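Local structure of putative esterase PA1618 (4QD9) at residues A[5-10]-A[30-35]; A[115-120]-A[128-133]. The protein probably hydrolyses acyl-CoA thioesters, perhaps including 1,4-dihydroxy-2-naphthoyl-CoA, as a hotdog-fold thioesterase of the PaaI family. All coordinates share one frame; numbering follows the deposited sequence.

Contact 1: A[5-10]-A[30-35]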
loop_
_atom_site.group_PDB
_atom_site.type_symbol
_atom_site.label_atom_id
_atom_site.label_comp_id
_atom_site.label_asym_id
_atom_site.label_seq_id
_atom_site.Cartn_x
_atom_site.Cartn_y
_atom_site.Cartn_z
ATOM N N ARG A 5 6.032 14.861 20.421
ATOM C CA ARG A 5 5.538 14.938 21.795
ATOM C C ARG A 5 6.173 13.821 22.620
ATOM O O ARG A 5 6.807 14.080 23.645
ATOM C CB ARG A 5 4.018 14.807 21.827
ATOM C CG ARG A 5 3.413 14.955 23.218
ATOM C CD ARG A 5 1.905 14.800 23.158
ATOM N NE ARG A 5 1.224 15.278 24.359
ATOM C CZ ARG A 5 0.885 14.505 25.384
ATOM N NH1 ARG A 5 1.193 13.210 25.375
ATOM N NH2 ARG A 5 0.245 15.029 26.423
ATOM N N GLN A 6 5.987 12.580 22.171
ATOM C CA GLN A 6 6.715 11.437 22.713
ATOM C C GLN A 6 8.053 11.299 21.993
ATOM O O GLN A 6 8.096 11.239 20.763
ATOM C CB GLN A 6 5.910 10.146 22.525
ATOM C CG GLN A 6 4.708 9.976 23.449
ATOM C CD GLN A 6 3.534 10.903 23.125
ATOM O OE1 GLN A 6 3.049 11.625 24.001
ATOM N NE2 GLN A 6 3.058 10.868 21.869
ATOM N N THR A 7 9.150 11.257 22.746
ATOM C CA THR A 7 10.464 11.024 22.145
ATOM C C THR A 7 10.457 9.666 21.453
ATOM O O THR A 7 10.080 8.663 22.058
ATOM C CB THR A 7 11.592 11.054 23.191
ATOM O OG1 THR A 7 11.601 12.329 23.841
ATOM C CG2 THR A 7 12.946 10.821 22.531
ATOM N N PRO A 8 10.850 9.633 20.171
ATOM C CA PRO A 8 10.824 8.345 19.465
ATOM C C PRO A 8 11.766 7.350 20.139
ATOM O O PRO A 8 12.877 7.720 20.526
ATOM C CB PRO A 8 11.324 8.704 18.059
ATOM C CG PRO A 8 11.061 10.199 17.918
ATOM C CD PRO A 8 11.289 10.741 19.299
ATOM N N ASP A 9 11.302 6.119 20.296
ATOM C CA ASP A 9 12.108 5.046 20.872
ATOM C C ASP A 9 12.108 3.920 19.843
ATOM O O ASP A 9 11.101 3.231 19.684
ATOM C CB ASP A 9 11.485 4.584 22.197
ATOM C CG ASP A 9 12.282 3.481 22.887
ATOM O OD1 ASP A 9 12.835 2.591 22.207
ATOM O OD2 ASP A 9 12.328 3.490 24.132
ATOM N N LEU A 10 13.227 3.744 19.144
ATOM C CA LEU A 10 13.273 2.829 17.996
ATOM C C LEU A 10 12.994 1.377 18.376
ATOM O O LEU A 10 12.289 0.670 17.653
ATOM C CB LEU A 10 14.598 2.973 17.226
ATOM C CG LEU A 10 14.924 4.359 16.654
ATOM C CD1 LEU A 10 16.274 4.391 15.969
ATOM C CD2 LEU A 10 13.836 4.845 15.699
ATOM N N GLU A 30 14.593 3.082 11.795
ATOM C CA GLU A 30 16.059 3.141 11.796
ATOM C C GLU A 30 16.675 4.390 12.412
ATOM O O GLU A 30 17.798 4.348 12.917
ATOM C CB GLU A 30 16.578 3.041 10.365
ATOM C CG GLU A 30 16.094 1.833 9.610
ATOM C CD GLU A 30 16.909 1.587 8.363
ATOM O OE1 GLU A 30 17.230 2.571 7.654
ATOM O OE2 GLU A 30 17.230 0.408 8.101
ATOM N N ALA A 31 15.973 5.512 12.323
ATOM C CA ALA A 31 16.555 6.787 12.723
ATOM C C ALA A 31 15.493 7.840 12.936
ATOM O O ALA A 31 14.376 7.722 12.438
ATOM C CB ALA A 31 17.535 7.274 11.667
ATOM N N PHE A 32 15.858 8.889 13.661
ATOM C CA PHE A 32 14.973 10.026 13.818
ATOM C C PHE A 32 15.798 11.247 14.183
ATOM O O PHE A 32 16.897 11.126 14.733
ATOM C CB PHE A 32 13.912 9.751 14.892
ATOM C CG PHE A 32 14.438 9.781 16.298
ATOM C CD1 PHE A 32 14.442 10.967 17.028
ATOM C CD2 PHE A 32 14.892 8.621 16.902
ATOM C CE1 PHE A 32 14.916 10.994 18.332
ATOM C CE2 PHE A 32 15.370 8.641 18.206
ATOM C CZ PHE A 32 15.381 9.833 18.916
ATOM N N ASP A 33 15.288 12.421 13.852
ATOM C CA ASP A 33 15.837 13.646 14.418
ATOM C C ASP A 33 14.686 14.567 14.791
ATOM O O ASP A 33 13.544 14.112 14.903
ATOM C CB ASP A 33 16.844 14.322 13.475
ATOM C CG ASP A 33 16.267 14.629 12.110
ATOM O OD1 ASP A 33 15.039 14.809 11.986
ATOM O OD2 ASP A 33 17.050 14.699 11.142
ATOM N N ASP A 34 14.981 15.850 14.981
ATOM C CA ASP A 34 13.967 16.810 15.416
ATOM C C ASP A 34 12.866 17.064 14.384
ATOM O O ASP A 34 11.817 17.628 14.721
ATOM C CB ASP A 34 14.629 18.152 15.752
ATOM C CG ASP A 34 15.297 18.155 17.107
ATOM O OD1 ASP A 34 15.345 17.088 17.758
ATOM O OD2 ASP A 34 15.775 19.239 17.517
ATOM N N GLU A 35 13.104 16.664 13.133
ATOM C CA GLU A 35 12.206 17.002 12.034
ATOM C C GLU A 35 11.719 15.793 11.252
ATOM O O GLU A 35 10.908 15.951 10.345
ATOM C CB GLU A 35 12.928 17.855 10.995
ATOM C CG GLU A 35 13.348 19.239 11.382
ATOM C CD GLU A 35 13.977 19.950 10.194
ATOM O OE1 GLU A 35 14.991 19.442 9.661
ATOM O OE2 GLU A 35 13.442 20.996 9.773
#
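Pro8 lies over one face of the Phe32 ring, while Leu10 comes to the edge of that ring, with CD2 near its plane. The proline makes a CH-pi contact: its CB stands 3.8 Å from the centroid of the Phe32 ring, only 14° off the normal. The rest of the pyrrolidine spreads toward the rim on the side of CD1 and CE1, bringing Pro8 CG to 3.6 Å from Phe32 CD1. The carbonyl of the same proline follows the ring round, with Pro8 O 3.5 Å from Phe32 CE2. Phe32 CG is wedged between its own backbone N and carbonyl carbon (chi1 73°), a crowded position that lays the ring against the N-terminal segment. Next door the branches of Leu10 divide the work: CD2 sits 4.1 Å from Phe32 CD2, and CD1 reaches the strand backbone, 3.4 Å from Glu30 O. The two chains run nearly antiparallel here, but their CA atoms stay too far apart for sheet pairing, 6.8 Å even between Leu10 and Glu30.

Polar groups look elsewhere. Asp9 turns from the strand and N-caps helix 10-15 through Gln12 N, Glu30 OE2 is held by Ser40 and Arg28, and Asp33 OD1 closes an Asx turn onto Glu35 N. Phe32 also packs on Leu37 of strand 36-42, and Glu30 and Ala31 form a classic beta bulge opposite Thr38. What joins residues 7-10 to residues 30-32 at this surface is therefore apolar and van der Waals contact, with the rigid proline ring matched to an aromatic face.

Contact 2: A[115-120]-A[128-133]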
loop_
_atom_site.group_PDB
_atom_site.type_symbol
_atom_site.label_atom_id
_atom_site.label_comp_id
_atom_site.label_asym_id
_atom_site.label_seq_id
_atom_site.Cartn_x
_atom_site.Cartn_y
_atom_site.Cartn_z
ATOM N N VAL A 115 -0.707 16.003 7.932
ATOM C CA VAL A 115 -0.284 15.675 6.570
ATOM C C VAL A 115 1.226 15.435 6.592
ATOM O O VAL A 115 1.986 16.283 7.071
ATOM C CB VAL A 115 -0.648 16.814 5.580
ATOM C CG1 VAL A 115 -0.215 16.455 4.155
ATOM C CG2 VAL A 115 -2.157 17.098 5.617
ATOM N N TRP A 116 1.654 14.268 6.097
ATOM C CA TRP A 116 3.070 13.898 6.080
ATOM C C TRP A 116 3.589 13.763 4.661
ATOM O O TRP A 116 2.877 13.266 3.785
ATOM C CB TRP A 116 3.275 12.545 6.781
ATOM C CG TRP A 116 2.952 12.592 8.246
ATOM C CD1 TRP A 116 1.764 12.249 8.838
ATOM C CD2 TRP A 116 3.806 13.056 9.296
ATOM N NE1 TRP A 116 1.840 12.458 10.197
ATOM C CE2 TRP A 116 3.078 12.960 10.502
ATOM C CE3 TRP A 116 5.122 13.532 9.337
ATOM C CZ2 TRP A 116 3.623 13.331 11.744
ATOM C CZ3 TRP A 116 5.664 13.902 10.582
ATOM C CH2 TRP A 116 4.908 13.797 11.760
ATOM N N ASP A 117 4.840 14.180 4.463
ATOM C CA ASP A 117 5.564 14.009 3.197
ATOM C C ASP A 117 6.535 12.841 3.384
ATOM O O ASP A 117 7.341 12.858 4.311
ATOM C CB ASP A 117 6.300 15.319 2.891
ATOM C CG ASP A 117 7.335 15.194 1.785
ATOM O OD1 ASP A 117 6.957 14.973 0.616
ATOM O OD2 ASP A 117 8.537 15.362 2.084
ATOM N N ILE A 118 6.445 11.810 2.538
ATOM C CA ILE A 118 7.298 10.628 2.715
ATOM C C ILE A 118 8.084 10.374 1.424
ATOM O O ILE A 118 7.497 10.205 0.353
ATOM C CB ILE A 118 6.497 9.362 3.113
ATOM C CG1 ILE A 118 5.678 9.621 4.381
ATOM C CG2 ILE A 118 7.459 8.198 3.414
ATOM C CD1 ILE A 118 4.209 9.818 4.123
ATOM N N ARG A 119 9.413 10.365 1.525
ATOM C CA ARG A 119 10.275 10.202 0.355
ATOM C C ARG A 119 10.987 8.856 0.464
ATOM O O ARG A 119 11.563 8.546 1.512
ATOM C CB ARG A 119 11.317 11.322 0.281
ATOM C CG ARG A 119 10.781 12.750 0.382
ATOM C CD ARG A 119 9.952 13.136 -0.815
ATOM N NE ARG A 119 9.521 14.534 -0.736
ATOM C CZ ARG A 119 10.135 15.550 -1.339
ATOM N NH1 ARG A 119 11.208 15.335 -2.093
ATOM N NH2 ARG A 119 9.662 16.780 -1.200
ATOM N N LEU A 120 10.933 8.057 -0.605
ATOM C CA LEU A 120 11.534 6.729 -0.609
ATOM C C LEU A 120 12.644 6.669 -1.666
ATOM O O LEU A 120 12.558 7.325 -2.722
ATOM C CB LEU A 120 10.492 5.631 -0.879
ATOM C CG LEU A 120 9.424 5.340 0.188
ATOM C CD1 LEU A 120 8.414 6.469 0.255
ATOM C CD2 LEU A 120 8.715 4.031 -0.104
ATOM N N SER A 128 12.664 6.763 -5.521
ATOM C CA SER A 128 11.962 5.626 -6.114
ATOM C C SER A 128 10.454 5.768 -5.971
ATOM O O SER A 128 9.690 5.234 -6.773
ATOM C CB SER A 128 12.419 4.330 -5.460
ATOM O OG SER A 128 12.103 4.311 -4.071
ATOM N N CYS A 129 10.035 6.487 -4.933
ATOM C CA CYS A 129 8.620 6.738 -4.689
ATOM C C CYS A 129 8.487 8.003 -3.845
ATOM O O CYS A 129 9.346 8.291 -3.005
ATOM C CB CYS A 129 8.003 5.533 -3.966
ATOM S SG CYS A 129 6.232 5.650 -3.619
ATOM N N ILE A 130 7.440 8.784 -4.094
ATOM C CA ILE A 130 7.094 9.862 -3.178
ATOM C C ILE A 130 5.647 9.678 -2.776
ATOM O O ILE A 130 4.801 9.431 -3.631
ATOM C CB ILE A 130 7.323 11.266 -3.780
ATOM C CG1 ILE A 130 6.838 12.351 -2.801
ATOM C CG2 ILE A 130 6.638 11.394 -5.159
ATOM C CD1 ILE A 130 7.261 13.746 -3.197
ATOM N N ALA A 131 5.360 9.802 -1.476
ATOM C CA ALA A 131 4.002 9.596 -0.978
ATOM C C ALA A 131 3.560 10.795 -0.155
ATOM O O ALA A 131 4.401 11.514 0.403
ATOM C CB ALA A 131 3.921 8.318 -0.135
ATOM N N ARG A 132 2.249 11.030 -0.098
ATOM C CA ARG A 132 1.724 12.017 0.858
ATOM C C ARG A 132 0.579 11.357 1.607
ATOM O O ARG A 132 -0.246 10.662 1.006
ATOM C CB ARG A 132 1.320 13.339 0.159
ATOM C CG ARG A 132 1.138 14.535 1.142
ATOM C CD ARG A 132 0.970 15.888 0.432
ATOM N NE ARG A 132 -0.331 15.947 -0.235
ATOM C CZ ARG A 132 -0.505 15.842 -1.547
ATOM N NH1 ARG A 132 0.551 15.721 -2.348
ATOM N NH2 ARG A 132 -1.733 15.855 -2.050
ATOM N N LEU A 133 0.560 11.524 2.930
ATOM C CA LEU A 133 -0.368 10.793 3.796
ATOM C C LEU A 133 -1.136 11.792 4.641
ATOM O O LEU A 133 -0.529 12.683 5.238
ATOM C CB LEU A 133 0.427 9.895 4.745
ATOM C CG LEU A 133 -0.370 9.143 5.819
ATOM C CD1 LEU A 133 -1.357 8.178 5.189
ATOM C CD2 LEU A 133 0.595 8.376 6.740
HETATM O O HOH W 1 4.686 14.266 -0.153
#
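Trp116 and Leu133 open a run of backbone hydrogen bonds between two antiparallel strands. Trp116 N gives to Leu133 O at 2.8 Å, and the return bond comes from Leu133 N to Trp116 O; Ile118 and Ala131 exchange the same pair. At the far end Leu120 N binds Cys129 O, but Leu120 O takes a bond from Ser128 N at 2.9 Å and a weak one from Cys129 N at 3.5 Å. Ser128 and Cys129 thus both face Leu120, a classic beta bulge.

The charged contacts lie on the face of Asp117, Arg119, Ile130 and Arg132. Arg119 NE forms a salt bridge with Asp117 OD1 at 2.9 Å, nearly straight at 170°, in the guanidinium plane and on the syn lone pair of the carboxylate; this bond may well steady the acid. A water, at a short 2.5 Å from Asp117 OD1, also donates to Ala131 O and so links Asp117 to the partner strand.

Van der Waals contacts occur on both faces. The extended Ile130 side chain, CG1 opposite its backbone N (chi1 176°), reaches alongside the bent Arg119, and its CD1 slides over one guanidinium face, 3.4 Å from Arg119 NE. Val115 CG1 lies alongside the Arg132 chain, 3.8 Å from CG of that arginine. On the other face Ile118 CD1 crosses to Leu133 CB at 3.8 Å.

That second face, carrying Trp116, Ile118, Leu120 and Ala131, packs on helix 56-72, the central helix that the hotdog sheet wraps; there Trp116 NE1 bonds Ser71 OG. Strand 99-106 flanks 115-120 on the edge away from 128-133, and strand 80-91 flanks 128-133, so the hairpin lies inside the sheet.

Overall arrangement
Contact 1 and contact 2 reach the same antiparallel sheet, their centres 18 Å apart and their nearest atoms about 6 Å apart without touching. Strand order accounts for the separation of the centres: strand 28-32 pairs with 36-42, which pairs with 99-106, and that strand borders 113-121 of contact 2. Contact 2, a largely buried hairpin, lies nearer the middle, 8 Å from the centre of the chain against 13 Å for contact 1, where a loop meets a strand at the surface. Leu3, just ahead of segment 5-10, touches Trp116 and makes a backbone hydrogen bond with Asp34, linking the two regions. Neither contact involves the second subunit.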